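Local coordinates for GTPase-activating protein skywalker (Drosophila melanogaster, PDB 5HJQ) that acts as a GTPase-activating protein for Rab35 in synaptic vesicle protein recycling and, through its TBC domain, binds phosphoinositides, at residues Trp240-Gln245 against Val301-Ala306; Met272-Trp277 against Glu297-Leu302; Ser253-Phe258 against Leu265-Ile270; Leu310-Lys315 against Ile343-Ala348. One frame throughout, in Å; residues are numbered along the deposited sequence.

Contact 1 of 4, residues Trp240-Gln245 against Val301-Ala306; sequences WKTVMQ and VLYRVA. With I3P (D-myo-inositol-1,4,5-triphosphate), chain B.
Val243 holds CG1 trans to its own backbone N (chi1 174°), which leaves CG2 opposite the carbonyl carbon and directed at the neighbouring helix. Tyr303 answers with CG trans to its carbonyl carbon (chi1 -68°), a torsion that carries the phenol ring into the gap between the two helices. The two groups meet where the backbones are nearest, with the CA atoms of Val243 and Tyr303 6.5 Å apart. Both methyls come obliquely from the same side of the ring: Val243 CG2 lies 3.7 Å from Tyr303 CD1 and equally near CE1, while Thr242 CG2 is a looser neighbour, 4.3 Å from Tyr303 CE2. A beta-branched valine suits this close approach because it offers a compact methyl, while threonine can turn its methyl to the ring and still bond its hydroxyl back to Val238 O. Helices 233-250 and 300-317 are thereby packed together within the all-helical TBC domain, and Trp274 lies against Val243 as a third party. The next residue, Arg304, points out from another side of helix 300-317 and serves the lipid pocket. Its NH2 donates to I3P O52 over 3.3 Å at a fairly straight 162°. I3P O6 lies at the guanidinium edge, in its plane, 3.1 Å from Arg304 NH2. NH1 is hydrogen-bonded to the carbonyls of Ala354 and Ile357, which help to fix the rotation of the guanidinium and leave NH2 for the inositol phosphate, where Lys98, Arg102 and Arg358 also donate.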
# COMPACT_ATOMS: atom_id res chain seq x y z
N TRP A 240 7.18 11.12 -1.95
CA TRP A 240 6.09 12.01 -1.55
C TRP A 240 6.21 13.38 -2.21
O TRP A 240 5.21 14.09 -2.33
CB TRP A 240 5.98 12.14 -0.02
CG TRP A 240 7.10 12.85 0.72
CD1 TRP A 240 8.05 12.26 1.49
CD2 TRP A 240 7.33 14.26 0.81
NE1 TRP A 240 8.88 13.21 2.04
CE2 TRP A 240 8.46 14.45 1.64
CE3 TRP A 240 6.71 15.39 0.26
CZ2 TRP A 240 8.98 15.71 1.92
CZ3 TRP A 240 7.23 16.64 0.54
CH2 TRP A 240 8.35 16.79 1.37
N LYS A 241 7.41 13.74 -2.64
CA LYS A 241 7.58 14.95 -3.43
C LYS A 241 7.02 14.74 -4.84
O LYS A 241 6.39 15.64 -5.40
CB LYS A 241 9.05 15.38 -3.49
CG LYS A 241 9.50 16.14 -2.27
CD LYS A 241 10.97 16.49 -2.32
CE LYS A 241 11.39 17.27 -1.09
NZ LYS A 241 12.87 17.42 -0.98
N THR A 242 7.25 13.56 -5.40
CA THR A 242 6.67 13.20 -6.69
C THR A 242 5.15 13.28 -6.64
O THR A 242 4.52 13.93 -7.48
CB THR A 242 7.09 11.79 -7.13
OG1 THR A 242 8.51 11.76 -7.35
CG2 THR A 242 6.38 11.40 -8.41
N VAL A 243 4.57 12.62 -5.65
CA VAL A 243 3.13 12.66 -5.41
C VAL A 243 2.62 14.09 -5.25
O VAL A 243 1.53 14.43 -5.71
CB VAL A 243 2.76 11.83 -4.17
CG1 VAL A 243 1.29 11.99 -3.83
CG2 VAL A 243 3.10 10.36 -4.40
N MET A 244 3.42 14.94 -4.59
CA MET A 244 3.06 16.35 -4.44
C MET A 244 2.99 17.05 -5.79
O MET A 244 2.04 17.76 -6.08
CB MET A 244 4.06 17.08 -3.55
CG MET A 244 4.09 18.59 -3.78
SD MET A 244 4.93 19.48 -2.47
CE MET A 244 3.82 19.14 -1.12
N GLN A 245 4.02 16.84 -6.61
CA GLN A 245 4.09 17.42 -7.94
C GLN A 245 2.92 16.98 -8.81
O GLN A 245 2.33 17.79 -9.53
CB GLN A 245 5.42 17.04 -8.60
CG GLN A 245 5.39 17.06 -10.12
CD GLN A 245 6.33 16.02 -10.73
OE1 GLN A 245 7.40 15.75 -10.19
NE2 GLN A 245 5.92 15.43 -11.85
N VAL A 301 -0.30 2.66 -8.74
CA VAL A 301 -1.66 2.41 -8.29
C VAL A 301 -1.94 3.22 -7.03
O VAL A 301 -3.01 3.80 -6.88
CB VAL A 301 -1.90 0.90 -8.01
CG1 VAL A 301 -3.20 0.69 -7.24
CG2 VAL A 301 -1.92 0.11 -9.32
N LEU A 302 -0.96 3.25 -6.13
CA LEU A 302 -1.08 4.02 -4.90
C LEU A 302 -1.11 5.52 -5.18
O LEU A 302 -1.82 6.25 -4.50
CB LEU A 302 0.08 3.69 -3.95
CG LEU A 302 0.16 2.22 -3.53
CD1 LEU A 302 1.18 2.02 -2.41
CD2 LEU A 302 -1.21 1.69 -3.10
N TYR A 303 -0.34 5.96 -6.18
CA TYR A 303 -0.36 7.36 -6.60
C TYR A 303 -1.77 7.75 -7.02
O TYR A 303 -2.30 8.77 -6.59
CB TYR A 303 0.59 7.62 -7.77
CG TYR A 303 2.08 7.51 -7.47
CD1 TYR A 303 2.54 7.20 -6.20
CD2 TYR A 303 3.02 7.72 -8.48
CE1 TYR A 303 3.90 7.10 -5.94
CE2 TYR A 303 4.37 7.62 -8.23
CZ TYR A 303 4.81 7.31 -6.96
OH TYR A 303 6.16 7.23 -6.71
N ARG A 304 -2.38 6.90 -7.85
CA ARG A 304 -3.72 7.14 -8.38
C ARG A 304 -4.75 7.30 -7.27
O ARG A 304 -5.54 8.25 -7.28
CB ARG A 304 -4.14 6.00 -9.30
CG ARG A 304 -3.27 5.80 -10.53
CD ARG A 304 -3.71 4.55 -11.30
NE ARG A 304 -3.09 4.46 -12.61
CZ ARG A 304 -3.52 5.12 -13.68
NH1 ARG A 304 -4.58 5.92 -13.59
NH2 ARG A 304 -2.89 4.99 -14.84
N VAL A 305 -4.74 6.37 -6.32
CA VAL A 305 -5.72 6.36 -5.23
C VAL A 305 -5.56 7.60 -4.36
O VAL A 305 -6.54 8.12 -3.81
CB VAL A 305 -5.57 5.08 -4.38
CG1 VAL A 305 -6.57 5.07 -3.23
CG2 VAL A 305 -5.76 3.85 -5.25
N ALA A 306 -4.33 8.08 -4.24
CA ALA A 306 -4.05 9.30 -3.49
C ALA A 306 -4.76 10.50 -4.12
O ALA A 306 -5.35 11.32 -3.42
CB ALA A 306 -2.55 9.54 -3.42
C1 I3P B . -1.27 5.90 -19.68
C2 I3P B . -0.51 5.63 -20.97
C3 I3P B . 0.83 4.94 -20.72
C4 I3P B . 0.94 4.02 -19.50
C5 I3P B . -0.23 3.94 -18.53
C6 I3P B . -1.54 4.59 -19.01
O1 I3P B . -2.54 6.54 -19.92
O2 I3P B . -1.29 4.80 -21.79
O3 I3P B . 1.16 4.16 -21.88
O4 I3P B . 2.10 4.45 -18.76
O5 I3P B . -0.48 2.58 -18.25
O6 I3P B . -2.40 4.81 -17.91
P1 I3P B . -2.76 7.54 -21.15
O11 I3P B . -2.80 6.77 -22.43
O12 I3P B . -4.09 8.24 -20.97
O13 I3P B . -1.64 8.60 -21.20
P4 I3P B . 3.37 3.47 -18.71
O41 I3P B . 3.12 2.28 -19.62
O42 I3P B . 3.57 2.98 -17.28
O43 I3P B . 4.63 4.23 -19.18
P5 I3P B . -1.16 2.18 -16.89
O51 I3P B . -0.99 0.72 -16.66
O52 I3P B . -0.49 2.92 -15.76
O53 I3P B . -2.62 2.51 -16.91

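Contact 2 of 4, residues Met272-Trp277 against Glu297-Leu302; sequences MDWCWW and EGIKVL. With I3P (D-myo-inositol-1,4,5-triphosphate), chain B.
Trp274 belongs to a segment leading into helix 274-279, whereas Ile299 and Leu302, which it touches, follow a break at Gly298. There phi is 117° and psi -159°, a conformation in which a side chain would press on the carbonyl O of Glu297, so glycine fits. With chi1 at 73°, Trp274 carries CG between its backbone N and carbonyl carbon, and the far rim of the indole reaches helix 300-317. Trp274 CZ3 lies 3.8 Å from Leu302 CB and 3.7 Å from Leu302 O, while Trp274 CH2 is 4.3 Å from Ile299 CG1; all three partners lie at the ring edge, and the Leu302 side chain crosses Trp274 at about a right angle. Beside the break, Glu297 and Lys300 belong to the inositol phosphate pocket of the TBC domain. Lys300 NZ lies 2.8 Å from I3P O52, although its position is less certain. Were Lys300 an alanine, the phosphate would probably lose one of its positive partners, with O52 still reached by Arg304. Glu297 OE1 instead forms a salt bridge with Arg102, another ligand residue. Helix 233-250 packs against Trp274 through Thr239, Trp240 and Val243, and helix 284-297 covers Leu302 through Ile290 and Tyr294.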
# COMPACT_ATOMS: atom_id res chain seq x y z
N MET A 272 3.73 14.47 3.10
CA MET A 272 4.67 13.57 3.76
C MET A 272 3.97 12.33 4.28
O MET A 272 4.59 11.29 4.48
CB MET A 272 5.39 14.28 4.92
CG MET A 272 6.44 15.30 4.51
SD MET A 272 7.09 16.22 5.91
CE MET A 272 5.73 16.11 7.06
N ASP A 273 2.66 12.44 4.51
CA ASP A 273 1.87 11.35 5.06
C ASP A 273 0.88 10.78 4.05
O ASP A 273 -0.17 10.27 4.43
CB ASP A 273 1.11 11.83 6.30
CG ASP A 273 2.02 12.17 7.46
OD1 ASP A 273 3.12 11.59 7.54
OD2 ASP A 273 1.63 13.01 8.30
N TRP A 274 1.22 10.87 2.76
CA TRP A 274 0.28 10.49 1.71
C TRP A 274 -0.09 9.00 1.75
O TRP A 274 -1.24 8.65 1.52
CB TRP A 274 0.85 10.84 0.33
CG TRP A 274 1.97 9.96 -0.13
CD1 TRP A 274 3.30 10.10 0.16
CD2 TRP A 274 1.87 8.79 -0.95
NE1 TRP A 274 4.02 9.10 -0.43
CE2 TRP A 274 3.17 8.28 -1.12
CE3 TRP A 274 0.80 8.13 -1.56
CZ2 TRP A 274 3.43 7.13 -1.87
CZ3 TRP A 274 1.06 6.99 -2.30
CH2 TRP A 274 2.37 6.50 -2.45
N CYS A 275 0.89 8.14 2.04
CA CYS A 275 0.64 6.70 2.04
C CYS A 275 -0.27 6.29 3.19
O CYS A 275 -0.95 5.27 3.11
CB CYS A 275 1.96 5.92 2.11
SG CYS A 275 3.11 6.45 3.40
N TRP A 276 -0.30 7.09 4.25
CA TRP A 276 -1.07 6.72 5.44
C TRP A 276 -2.56 6.98 5.27
O TRP A 276 -3.36 6.45 6.03
CB TRP A 276 -0.53 7.45 6.67
CG TRP A 276 0.91 7.15 6.95
CD1 TRP A 276 1.90 8.06 7.16
CD2 TRP A 276 1.52 5.86 7.01
NE1 TRP A 276 3.10 7.41 7.37
CE2 TRP A 276 2.89 6.05 7.28
CE3 TRP A 276 1.04 4.55 6.88
CZ2 TRP A 276 3.78 5.00 7.41
CZ3 TRP A 276 1.93 3.50 7.00
CH2 TRP A 276 3.28 3.73 7.27
N TRP A 277 -2.92 7.80 4.28
CA TRP A 277 -4.33 7.94 3.92
C TRP A 277 -4.84 6.59 3.46
O TRP A 277 -5.95 6.17 3.81
CB TRP A 277 -4.52 8.98 2.81
CG TRP A 277 -3.90 10.31 3.09
CD1 TRP A 277 -3.68 10.88 4.30
CD2 TRP A 277 -3.44 11.25 2.11
NE1 TRP A 277 -3.10 12.12 4.15
CE2 TRP A 277 -2.94 12.36 2.81
CE3 TRP A 277 -3.39 11.24 0.71
CZ2 TRP A 277 -2.40 13.47 2.15
CZ3 TRP A 277 -2.86 12.34 0.07
CH2 TRP A 277 -2.37 13.44 0.79
N GLU A 297 0.92 -3.99 -10.76
CA GLU A 297 1.35 -2.77 -11.44
C GLU A 297 2.46 -2.05 -10.70
O GLU A 297 3.41 -1.57 -11.31
CB GLU A 297 0.16 -1.82 -11.63
CG GLU A 297 -1.05 -2.47 -12.28
CD GLU A 297 -2.12 -1.45 -12.62
OE1 GLU A 297 -1.79 -0.41 -13.23
OE2 GLU A 297 -3.31 -1.70 -12.29
N GLY A 298 2.34 -1.96 -9.38
CA GLY A 298 3.34 -1.28 -8.58
C GLY A 298 2.80 -0.06 -7.87
O GLY A 298 1.59 0.07 -7.69
N ILE A 299 3.69 0.84 -7.48
CA ILE A 299 3.35 1.96 -6.60
C ILE A 299 2.49 3.03 -7.28
O ILE A 299 1.90 3.88 -6.61
CB ILE A 299 4.64 2.63 -6.05
CG1 ILE A 299 4.33 3.51 -4.83
CG2 ILE A 299 5.35 3.41 -7.14
CD1 ILE A 299 5.53 4.25 -4.29
N LYS A 300 2.42 3.00 -8.60
CA LYS A 300 1.64 3.98 -9.34
C LYS A 300 0.16 3.88 -8.99
O LYS A 300 -0.55 4.90 -8.95
CB LYS A 300 1.83 3.82 -10.84
CG LYS A 300 1.17 4.92 -11.66
CD LYS A 300 1.60 4.87 -13.11
CE LYS A 300 0.49 5.33 -14.02
NZ LYS A 300 0.88 5.29 -15.46
N VAL A 301 -0.30 2.66 -8.74
CA VAL A 301 -1.66 2.41 -8.29
C VAL A 301 -1.94 3.22 -7.03
O VAL A 301 -3.01 3.80 -6.88
CB VAL A 301 -1.90 0.90 -8.01
CG1 VAL A 301 -3.20 0.69 -7.24
CG2 VAL A 301 -1.92 0.11 -9.32
N LEU A 302 -0.96 3.25 -6.13
CA LEU A 302 -1.08 4.02 -4.90
C LEU A 302 -1.11 5.52 -5.18
O LEU A 302 -1.82 6.25 -4.50
CB LEU A 302 0.08 3.69 -3.95
CG LEU A 302 0.16 2.22 -3.53
CD1 LEU A 302 1.18 2.02 -2.41
CD2 LEU A 302 -1.21 1.69 -3.10
C1 I3P B . -1.27 5.90 -19.68
C2 I3P B . -0.51 5.63 -20.97
C3 I3P B . 0.83 4.94 -20.72
C4 I3P B . 0.94 4.02 -19.50
C5 I3P B . -0.23 3.94 -18.53
C6 I3P B . -1.54 4.59 -19.01
O1 I3P B . -2.54 6.54 -19.92
O2 I3P B . -1.29 4.80 -21.79
O3 I3P B . 1.16 4.16 -21.88
O4 I3P B . 2.10 4.45 -18.76
O5 I3P B . -0.48 2.58 -18.25
O6 I3P B . -2.40 4.81 -17.91
P1 I3P B . -2.76 7.54 -21.15
O11 I3P B . -2.80 6.77 -22.43
O12 I3P B . -4.09 8.24 -20.97
O13 I3P B . -1.64 8.60 -21.20
P4 I3P B . 3.37 3.47 -18.71
O41 I3P B . 3.12 2.28 -19.62
O42 I3P B . 3.57 2.98 -17.28
O43 I3P B . 4.63 4.23 -19.18
P5 I3P B . -1.16 2.18 -16.89
O51 I3P B . -0.99 0.72 -16.66
O52 I3P B . -0.49 2.92 -15.76
O53 I3P B . -2.62 2.51 -16.91

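Contact 3 of 4, residues Ser253-Phe258 against Leu265-Ile270; sequences SATSYF and LKLERI
Leu267 and Phe258 lead the packing between two successive helices of the all-helical TBC domain and the loop joining them, a chain that turns back along helix 252-261 through Leu265 and Leu267 before the short helix 268-271 sets off across it. The surface of the first helix presents a shallow hollow between Thr255 and Phe258, residues one turn apart, and the branched end of Leu267 fills it. One methyl goes to each wall: Leu267 CD1 rests 4.0 Å from Thr255 CB, and CD2 lies 4.0 Å from Phe258 CB, near the plane of the phenyl ring and at its edge. A leucine suits the hollow because its forked tip can touch both walls at once. Thr255 can serve as a wall because its hydroxyl is turned back (chi1 47°) to bond Lys252 O, its bonding met within its own helix. The Phe258 ring forms the bump on the helix side. With CG trans to its carbonyl carbon (chi1 -70°), it reaches past Leu267 to Ile270, whose CD1 comes obliquely to within 4.2 Å of Phe258 CD2. Farther out, the packing is continued by Ile332 of helix 332-341, which touches Phe258, Leu265 and Ile270, and by Leu310 of helix 300-317 against Phe258. Met244 of helix 233-250 packs on Leu267. Leu265 closes the loop end by meeting backbone as much as side chain: its CD2 lies 3.7 Å from Phe258 O, with Phe258 CB at 4.3 Å. On one face of the Phe258 ring, off toward the rim, Ala254 O stands 3.2 Å above the plane.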
# COMPACT_ATOMS: atom_id res chain seq x y z
N SER A 253 -7.22 21.80 -7.74
CA SER A 253 -8.27 22.45 -6.97
C SER A 253 -8.20 22.09 -5.50
O SER A 253 -8.34 22.95 -4.63
CB SER A 253 -9.65 22.09 -7.53
OG SER A 253 -9.78 22.54 -8.86
N ALA A 254 -7.98 20.81 -5.22
CA ALA A 254 -7.90 20.33 -3.84
C ALA A 254 -6.73 20.97 -3.09
O ALA A 254 -6.87 21.34 -1.92
CB ALA A 254 -7.77 18.83 -3.82
N THR A 255 -5.59 21.09 -3.76
CA THR A 255 -4.39 21.65 -3.14
C THR A 255 -4.48 23.17 -2.99
O THR A 255 -4.01 23.73 -2.00
CB THR A 255 -3.13 21.30 -3.94
OG1 THR A 255 -3.36 21.56 -5.33
CG2 THR A 255 -2.78 19.83 -3.77
N SER A 256 -5.09 23.83 -3.96
CA SER A 256 -5.34 25.27 -3.87
C SER A 256 -6.32 25.53 -2.74
O SER A 256 -6.21 26.52 -2.02
CB SER A 256 -5.87 25.82 -5.19
OG SER A 256 -4.91 25.67 -6.23
N TYR A 257 -7.28 24.62 -2.59
CA TYR A 257 -8.28 24.72 -1.54
C TYR A 257 -7.63 24.64 -0.16
O TYR A 257 -8.03 25.35 0.77
CB TYR A 257 -9.33 23.62 -1.69
CG TYR A 257 -10.38 23.61 -0.60
CD1 TYR A 257 -11.27 24.67 -0.46
CD2 TYR A 257 -10.48 22.55 0.29
CE1 TYR A 257 -12.23 24.68 0.53
CE2 TYR A 257 -11.44 22.55 1.29
CZ TYR A 257 -12.31 23.61 1.40
OH TYR A 257 -13.26 23.61 2.40
N PHE A 258 -6.63 23.78 -0.04
CA PHE A 258 -5.90 23.62 1.21
C PHE A 258 -5.14 24.88 1.59
O PHE A 258 -5.15 25.30 2.75
CB PHE A 258 -4.94 22.43 1.12
CG PHE A 258 -5.63 21.10 1.07
CD1 PHE A 258 -6.92 20.95 1.53
CD2 PHE A 258 -4.97 19.99 0.57
CE1 PHE A 258 -7.56 19.73 1.49
CE2 PHE A 258 -5.60 18.76 0.52
CZ PHE A 258 -6.90 18.63 0.98
N LEU A 265 0.21 27.62 5.30
CA LEU A 265 0.43 26.17 5.35
C LEU A 265 1.31 25.72 4.19
O LEU A 265 1.03 26.02 3.03
CB LEU A 265 -0.90 25.42 5.31
CG LEU A 265 -0.89 23.98 4.78
CD1 LEU A 265 -0.33 23.00 5.81
CD2 LEU A 265 -2.28 23.57 4.33
N LYS A 266 2.38 25.00 4.52
CA LYS A 266 3.21 24.40 3.48
C LYS A 266 2.73 22.98 3.19
O LYS A 266 2.70 22.12 4.08
CB LYS A 266 4.68 24.42 3.89
CG LYS A 266 5.04 25.51 4.90
CD LYS A 266 6.53 25.82 4.88
CE LYS A 266 7.37 24.55 4.99
NZ LYS A 266 8.80 24.82 4.62
N LEU A 267 2.38 22.74 1.93
CA LEU A 267 1.77 21.49 1.50
C LEU A 267 2.64 20.27 1.79
O LEU A 267 2.13 19.15 1.84
CB LEU A 267 1.43 21.56 0.01
CG LEU A 267 0.19 22.37 -0.34
CD1 LEU A 267 0.04 22.50 -1.84
CD2 LEU A 267 -1.06 21.74 0.26
N GLU A 268 3.94 20.49 1.95
CA GLU A 268 4.88 19.41 2.25
C GLU A 268 4.44 18.64 3.48
O GLU A 268 4.44 17.41 3.49
CB GLU A 268 6.29 19.95 2.44
CG GLU A 268 6.99 20.39 1.17
CD GLU A 268 6.58 21.78 0.72
OE1 GLU A 268 5.74 22.40 1.40
OE2 GLU A 268 7.11 22.24 -0.31
N ARG A 269 4.04 19.37 4.52
CA ARG A 269 3.60 18.76 5.77
C ARG A 269 2.43 17.80 5.55
O ARG A 269 2.26 16.84 6.30
CB ARG A 269 3.18 19.85 6.77
N ILE A 270 1.64 18.06 4.52
CA ILE A 270 0.47 17.25 4.23
C ILE A 270 0.80 16.00 3.41
O ILE A 270 0.30 14.91 3.69
CB ILE A 270 -0.60 18.07 3.49
CG1 ILE A 270 -1.13 19.19 4.39
CG2 ILE A 270 -1.75 17.20 3.04
CD1 ILE A 270 -2.24 20.00 3.78

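Contact 4 of 4, residues Leu310-Lys315 against Ile343-Ala348; sequences LNLFHK and IPVSPA
Leu312 meets Ile343 and Val345 without a ring between them, yet flat groups border the meeting point. Phe313, next along the helix, packs edge-to-face with Phe339 of helix 332-341, and Phe339 also touches Leu312 and Pro344, so one phenyl borders both segments. Across the contact itself everything is aliphatic. Leu312 stands out from helix 300-317 with CG trans to its carbonyl carbon (chi1 -72°), and one methyl of its fork meets both partners: Leu312 CD1 is 3.7 Å from Val345 CG2 and 3.8 Å from Ile343 CD1. CD2 is a more distant neighbour of Val345 CG1, at 4.2 Å. The two approaches differ in direction. Leu312 and Val345 reach toward each other tip to tip, methyl against methyl, whereas Ile343 crosses Leu312 at about a right angle and brings in the end of its longer branch; its CG1 is trans to the backbone N (chi1 -172°). The residue types fit these distances, since isoleucine needs its extra carbon to reach Leu312, while valine, facing it directly, needs only its short branches. The backbones stay well apart, with the CA atoms of Leu312 and Pro344, the nearest pair, 8.5 Å from each other. Val345 is extended, and its carbonyl is hydrogen-bonded to His286 NE2 of helix 284-297. Beyond it Ser346 is the N-cap of helix 347-356, its OG accepting from Lys349 N, and Pro347 begins the helix, where a residue without an N-H costs little. The whole is a capped helix entry whose preceding loop packs on a long helix of the all-helical TBC domain.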
# COMPACT_ATOMS: atom_id res chain seq x y z
N LEU A 310 -8.02 12.76 -2.60
CA LEU A 310 -7.93 14.22 -2.55
C LEU A 310 -9.11 14.90 -3.24
O LEU A 310 -9.65 15.89 -2.75
CB LEU A 310 -6.62 14.70 -3.17
CG LEU A 310 -5.39 14.51 -2.28
CD1 LEU A 310 -4.11 14.74 -3.07
CD2 LEU A 310 -5.46 15.45 -1.09
N ASN A 311 -9.52 14.36 -4.40
CA ASN A 311 -10.70 14.86 -5.09
C ASN A 311 -11.97 14.62 -4.29
O ASN A 311 -12.80 15.51 -4.14
CB ASN A 311 -10.83 14.23 -6.47
CG ASN A 311 -9.68 14.57 -7.38
OD1 ASN A 311 -8.91 15.49 -7.10
ND2 ASN A 311 -9.56 13.85 -8.49
N LEU A 312 -12.11 13.40 -3.77
CA LEU A 312 -13.28 13.04 -2.96
C LEU A 312 -13.36 13.89 -1.69
O LEU A 312 -14.46 14.23 -1.24
CB LEU A 312 -13.25 11.56 -2.60
CG LEU A 312 -13.53 10.55 -3.71
CD1 LEU A 312 -13.30 9.13 -3.21
CD2 LEU A 312 -14.95 10.70 -4.23
N PHE A 313 -12.21 14.22 -1.11
CA PHE A 313 -12.19 14.99 0.12
C PHE A 313 -12.55 16.45 -0.12
O PHE A 313 -13.24 17.07 0.70
CB PHE A 313 -10.82 14.90 0.80
CG PHE A 313 -10.74 15.62 2.12
CD1 PHE A 313 -11.36 15.09 3.24
CD2 PHE A 313 -10.06 16.82 2.24
CE1 PHE A 313 -11.30 15.75 4.46
CE2 PHE A 313 -10.00 17.48 3.45
CZ PHE A 313 -10.62 16.94 4.56
N HIS A 314 -12.09 17.00 -1.24
CA HIS A 314 -12.41 18.38 -1.59
C HIS A 314 -13.90 18.52 -1.92
O HIS A 314 -14.55 19.46 -1.48
CB HIS A 314 -11.57 18.85 -2.77
CG HIS A 314 -11.79 20.28 -3.14
ND1 HIS A 314 -11.61 20.76 -4.42
CD2 HIS A 314 -12.18 21.34 -2.39
CE1 HIS A 314 -11.88 22.05 -4.45
NE2 HIS A 314 -12.23 22.43 -3.23
N LYS A 315 -14.41 17.57 -2.69
CA LYS A 315 -15.83 17.51 -3.02
C LYS A 315 -16.68 17.46 -1.76
O LYS A 315 -17.67 18.17 -1.62
CB LYS A 315 -16.13 16.29 -3.90
CG LYS A 315 -17.60 15.89 -3.95
CD LYS A 315 -17.86 14.90 -5.07
CE LYS A 315 -19.34 14.52 -5.14
NZ LYS A 315 -19.72 13.55 -4.08
N ILE A 343 -14.83 6.65 4.20
CA ILE A 343 -14.87 6.97 2.77
C ILE A 343 -16.22 6.60 2.15
O ILE A 343 -16.70 5.48 2.31
CB ILE A 343 -13.70 6.28 2.01
CG1 ILE A 343 -13.61 6.78 0.57
CG2 ILE A 343 -13.80 4.76 2.07
CD1 ILE A 343 -12.80 8.05 0.42
N PRO A 344 -16.85 7.57 1.48
CA PRO A 344 -18.22 7.41 0.97
C PRO A 344 -18.34 6.70 -0.38
O PRO A 344 -19.40 6.80 -1.01
CB PRO A 344 -18.72 8.85 0.87
CG PRO A 344 -17.49 9.64 0.59
CD PRO A 344 -16.38 8.96 1.34
N VAL A 345 -17.30 6.02 -0.83
CA VAL A 345 -17.41 5.22 -2.05
C VAL A 345 -16.99 3.78 -1.82
O VAL A 345 -16.17 3.49 -0.95
CB VAL A 345 -16.57 5.81 -3.21
CG1 VAL A 345 -17.12 7.16 -3.64
CG2 VAL A 345 -15.10 5.90 -2.82
N SER A 346 -17.57 2.87 -2.61
CA SER A 346 -17.22 1.46 -2.54
C SER A 346 -15.81 1.25 -3.06
O SER A 346 -15.26 2.12 -3.74
CB SER A 346 -18.23 0.63 -3.35
OG SER A 346 -18.11 0.90 -4.74
N PRO A 347 -15.20 0.09 -2.74
CA PRO A 347 -13.87 -0.22 -3.29
C PRO A 347 -13.85 -0.17 -4.81
O PRO A 347 -12.84 0.23 -5.40
CB PRO A 347 -13.61 -1.64 -2.79
CG PRO A 347 -14.39 -1.74 -1.53
CD PRO A 347 -15.63 -0.92 -1.76
N ALA A 348 -14.95 -0.58 -5.44
CA ALA A 348 -15.04 -0.62 -6.89
C ALA A 348 -15.17 0.78 -7.49
O ALA A 348 -14.59 1.07 -8.54
CB ALA A 348 -16.20 -1.50 -7.32

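Helix 300-317 takes part in contacts 1, 2 and 4, while contact 3 lies apart from it yet reaches it through Phe258 against Leu310. Contacts 1 and 2 are buried neighbours, their centres 6 Å apart, and Trp274 of contact 2 packs on Trp240, Val243 and Tyr303 of contact 1. Both combine aromatic-aliphatic packing with a second face of polar side chains at the inositol phosphate. Contact 3 is also buried although farther from the chain centre, about 22 Å between centres, and contact 4 is partly buried. Neither touches the ligand: contact 3 packs aliphatic groups round a phenyl, whereas contact 4 joins aliphatic tips alone.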